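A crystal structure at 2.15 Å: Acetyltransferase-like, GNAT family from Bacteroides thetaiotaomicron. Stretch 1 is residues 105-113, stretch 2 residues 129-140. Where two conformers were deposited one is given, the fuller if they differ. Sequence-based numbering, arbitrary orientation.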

# COMPACT_ATOMS: atom_id res chain seq x y z
N PRO A 105 -0.52 14.18 -1.01
CA PRO A 105 -0.07 13.39 0.17
C PRO A 105 -0.34 11.87 0.06
O PRO A 105 -1.31 11.43 -0.60
N ILE A 106 0.56 11.09 0.62
CA ILE A 106 0.50 9.62 0.46
C ILE A 106 0.33 9.07 1.85
O ILE A 106 1.09 9.42 2.76
N VAL A 107 -0.69 8.23 2.01
CA VAL A 107 -0.94 7.59 3.29
C VAL A 107 -0.70 6.10 3.12
O VAL A 107 -1.14 5.50 2.13
N LEU A 108 -0.00 5.51 4.08
CA LEU A 108 0.04 4.02 4.20
C LEU A 108 -0.11 3.56 5.68
O LEU A 108 -0.02 4.39 6.60
N GLU A 109 -0.37 2.27 5.88
CA GLU A 109 -0.42 1.67 7.23
C GLU A 109 0.85 0.86 7.50
O GLU A 109 1.38 0.21 6.58
N VAL A 110 1.36 0.95 8.73
CA VAL A 110 2.45 0.11 9.19
C VAL A 110 2.03 -0.58 10.48
O VAL A 110 1.17 -0.11 11.22
N GLU A 111 2.65 -1.72 10.72
CA GLU A 111 2.59 -2.38 12.01
C GLU A 111 3.11 -1.52 13.16
O GLU A 111 4.02 -0.69 12.98
N ARG A 112 2.51 -1.68 14.35
CA ARG A 112 2.97 -0.90 15.50
C ARG A 112 4.31 -1.48 16.00
O ARG A 112 4.54 -2.69 15.87
N PRO A 113 5.21 -0.61 16.52
CA PRO A 113 6.58 -1.06 16.77
C PRO A 113 6.68 -1.98 17.97
O PRO A 113 7.29 -1.65 18.98
N GLY A 129 11.06 10.15 4.47
CA GLY A 129 10.18 11.31 4.47
C GLY A 129 8.72 11.11 4.81
O GLY A 129 7.92 12.01 4.56
N PHE A 130 8.37 9.96 5.39
CA PHE A 130 7.06 9.75 5.97
C PHE A 130 7.07 10.12 7.45
O PHE A 130 8.04 9.82 8.16
N THR A 131 5.99 10.76 7.89
CA THR A 131 5.75 11.08 9.28
C THR A 131 4.87 10.00 9.91
O THR A 131 3.81 9.65 9.36
N LEU A 132 5.31 9.49 11.06
CA LEU A 132 4.50 8.56 11.85
C LEU A 132 3.35 9.24 12.62
O LEU A 132 3.60 10.14 13.42
N TRP A 133 2.11 8.81 12.38
CA TRP A 133 0.96 9.24 13.17
C TRP A 133 0.69 8.26 14.31
O TRP A 133 0.43 7.05 14.08
N GLU A 134 0.78 8.77 15.53
CA GLU A 134 0.57 8.00 16.76
C GLU A 134 -0.91 7.94 17.15
O GLU A 134 -1.24 8.12 18.32
N LYS A 135 -1.78 7.74 16.18
CA LYS A 135 -3.19 7.74 16.49
C LYS A 135 -3.54 6.28 16.67
O LYS A 135 -2.88 5.42 16.12
N ASP A 136 -4.57 6.00 17.44
CA ASP A 136 -4.93 4.62 17.71
C ASP A 136 -5.71 4.02 16.50
O ASP A 136 -6.90 3.74 16.59
N TYR A 137 -5.01 3.83 15.39
CA TYR A 137 -5.60 3.29 14.17
C TYR A 137 -5.73 1.73 14.20
O TYR A 137 -4.86 1.03 14.77
N TYR A 138 -6.79 1.22 13.57
CA TYR A 138 -7.01 -0.22 13.34
C TYR A 138 -7.38 -0.48 11.89
O TYR A 138 -8.24 0.21 11.33
N GLN A 139 -6.73 -1.46 11.26
CA GLN A 139 -7.17 -1.93 9.96
C GLN A 139 -8.33 -2.93 10.14
O GLN A 139 -8.14 -3.99 10.73
N PRO A 140 -9.53 -2.59 9.59
CA PRO A 140 -10.67 -3.50 9.55
C PRO A 140 -10.23 -4.76 8.81
O PRO A 140 -9.35 -4.68 7.98

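A single carboxylate, that of Glu109, is held by two neutral side chains of the facing stretch, one to each oxygen. Tyr137 OH donates a hydrogen bond to Glu109 OE2 at 2.7 Å, and Gln139 NE2 donates one to Glu109 OE1, also at 2.7 Å and nearly straight, although the position of the amide nitrogen is less certain because it lies too close to an atom elsewhere in the model. The arrangement illustrates a general principle: strands whose backbones stand too far apart to pair can still be joined by side chains, provided these are long enough and extended. Here the CA atoms of Glu109 and Gln139 are 8.1 Å apart, and no backbone-to-backbone hydrogen bond crosses the contact.

The rotamers show how the gap is spanned. Glu109 points toward the other stretch with chi1 m and chi2 t, its carboxylate lying near the plane of the Tyr137 ring, at the edge. Gln139 also points toward stretch 1 and is extended, t at both chi1 and chi2. Tyr137 leaves its backbone sideways, and its t rotamer carries the hydroxyl to the carboxylate. Glu109 OE2 accepts a further hydrogen bond elsewhere in the structure.

A second polar cluster centres on Arg112, whose CA-to-CB bond is likewise sideways. With chi1 m and the next two angles t, the chain reaches out far enough for Arg112 NH2 to form a salt bridge with Asp136 OD1 at 2.6 Å and to donate a hydrogen bond to Tyr137 O at 2.7 Å. Both acceptors lie near the guanidinium plane, where its N-H groups are directed. A weak hydrogen bond from Arg112 NH1 to Asp136 OD1, at 3.3 Å, is part of the same salt bridge. Asp136 starts away from stretch 1, but its t rotamer brings the carboxylate back within reach. Arg112 NH2 also sits over one face of the Tyr138 ring, 3.8 Å from Tyr138 CE1; the cation-pi geometry is long, at most a weak attraction.

Apolar packing lines the other flank of the strand. Phe130, chi1 m, points toward stretch 1 and places its ring against two aliphatic side chains: Phe130 CE1 lies 4.1 Å from Ile106 CG2 and 4.0 Å from Leu108 CD2. Ile106, m,t, points toward stretch 2, whereas Leu108 sets out sideways and its p,p rotamer brings the tip nearer. Farther along, the contact loosens, with Val110 CG2 and Leu132 CD1 meeting at 4.4 Å.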

# COMPACT_ATOMS: atom_id res chain seq x y z
CB PRO A 105 -0.86 13.99 1.32
CG PRO A 105 -1.22 15.46 0.83
CD PRO A 105 -1.46 15.27 -0.64
CB ILE A 106 1.79 9.05 -0.10
CG1 ILE A 106 2.14 9.67 -1.46
CG2 ILE A 106 1.69 7.48 -0.22
CD1 ILE A 106 3.48 9.23 -1.96
CB VAL A 107 -2.39 7.85 3.79
CG1 VAL A 107 -2.61 7.20 5.17
CG2 VAL A 107 -2.72 9.40 3.81
CB LEU A 108 1.32 3.47 3.57
CG LEU A 108 2.63 4.05 4.15
CD1 LEU A 108 2.90 3.53 5.52
CD2 LEU A 108 3.77 3.64 3.27
CB GLU A 109 -1.60 0.73 7.39
CG GLU A 109 -2.93 1.21 6.81
CD GLU A 109 -4.07 0.20 7.03
OE1 GLU A 109 -3.80 -0.87 7.62
OE2 GLU A 109 -5.23 0.45 6.61
CB VAL A 110 3.77 0.87 9.44
CG1 VAL A 110 4.31 1.43 8.17
CG2 VAL A 110 3.61 1.94 10.48
CB GLU A 111 3.39 -3.67 11.92
CG GLU A 111 2.52 -4.81 11.47
CD GLU A 111 1.65 -5.27 12.63
OE1 GLU A 111 0.80 -6.16 12.42
OE2 GLU A 111 1.84 -4.72 13.76
CB ARG A 112 1.90 -0.80 16.60
CG ARG A 112 0.67 -0.12 16.12
CD ARG A 112 -0.22 0.19 17.30
NE ARG A 112 -1.52 0.65 16.85
CZ ARG A 112 -2.55 0.82 17.67
NH1 ARG A 112 -2.39 0.56 18.95
NH2 ARG A 112 -3.72 1.21 17.20
CB PRO A 113 7.34 0.24 17.03
CG PRO A 113 6.34 1.19 17.48
CD PRO A 113 5.09 0.85 16.72
CB PHE A 130 6.58 8.30 5.78
CG PHE A 130 6.23 7.97 4.37
CD1 PHE A 130 4.91 7.87 3.98
CD2 PHE A 130 7.23 7.76 3.41
CE1 PHE A 130 4.55 7.54 2.67
CE2 PHE A 130 6.88 7.45 2.07
CZ PHE A 130 5.54 7.34 1.71
CB THR A 131 5.02 12.43 9.42
OG1 THR A 131 5.81 13.47 8.83
CG2 THR A 131 4.83 12.80 10.89
CB LEU A 132 5.37 7.77 12.82
CG LEU A 132 4.57 6.78 13.68
CD1 LEU A 132 3.96 5.70 12.80
CD2 LEU A 132 5.45 6.16 14.77
CB TRP A 133 -0.26 9.37 12.26
CG TRP A 133 -0.22 10.63 11.43
CD1 TRP A 133 0.82 11.57 11.37
CD2 TRP A 133 -1.23 11.10 10.55
NE1 TRP A 133 0.48 12.58 10.50
CE2 TRP A 133 -0.76 12.32 9.98
CE3 TRP A 133 -2.49 10.61 10.17
CZ2 TRP A 133 -1.51 13.04 9.06
CZ3 TRP A 133 -3.22 11.34 9.24
CH2 TRP A 133 -2.73 12.54 8.70
CB GLU A 134 1.32 8.67 17.91
CG GLU A 134 2.61 9.38 17.52
CD GLU A 134 3.83 8.55 17.85
OE1 GLU A 134 4.93 9.13 17.97
OE2 GLU A 134 3.66 7.31 17.99
CB LYS A 135 -3.96 8.39 15.33
CG LYS A 135 -3.59 9.86 15.14
CD LYS A 135 -4.40 10.71 16.10
CE LYS A 135 -3.77 12.06 16.40
NZ LYS A 135 -4.83 12.87 17.15
CB ASP A 136 -5.78 4.55 18.99
CG ASP A 136 -6.03 3.11 19.46
OD1 ASP A 136 -5.19 2.21 19.13
OD2 ASP A 136 -7.06 2.86 20.15
CB TYR A 137 -4.75 3.72 12.98
CG TYR A 137 -5.33 3.21 11.67
CD1 TYR A 137 -6.50 3.76 11.16
CD2 TYR A 137 -4.72 2.21 10.96
CE1 TYR A 137 -7.07 3.30 9.95
CE2 TYR A 137 -5.27 1.73 9.75
CZ TYR A 137 -6.47 2.27 9.27
OH TYR A 137 -7.03 1.82 8.06
CB TYR A 138 -8.16 -0.74 14.23
CG TYR A 138 -7.72 -0.91 15.68
CD1 TYR A 138 -7.76 0.16 16.56
CD2 TYR A 138 -7.20 -2.13 16.13
CE1 TYR A 138 -7.31 0.03 17.87
CE2 TYR A 138 -6.77 -2.28 17.44
CZ TYR A 138 -6.82 -1.20 18.29
OH TYR A 138 -6.41 -1.33 19.58
CB GLN A 139 -6.01 -2.62 9.24
CG GLN A 139 -6.37 -3.03 7.80
CD GLN A 139 -5.35 -3.98 7.22
OE1 GLN A 139 -5.67 -5.13 6.91
NE2 GLN A 139 -4.12 -3.53 7.11
CB PRO A 140 -11.73 -2.75 8.71
CG PRO A 140 -11.31 -1.31 8.74
CD PRO A 140 -9.77 -1.38 8.77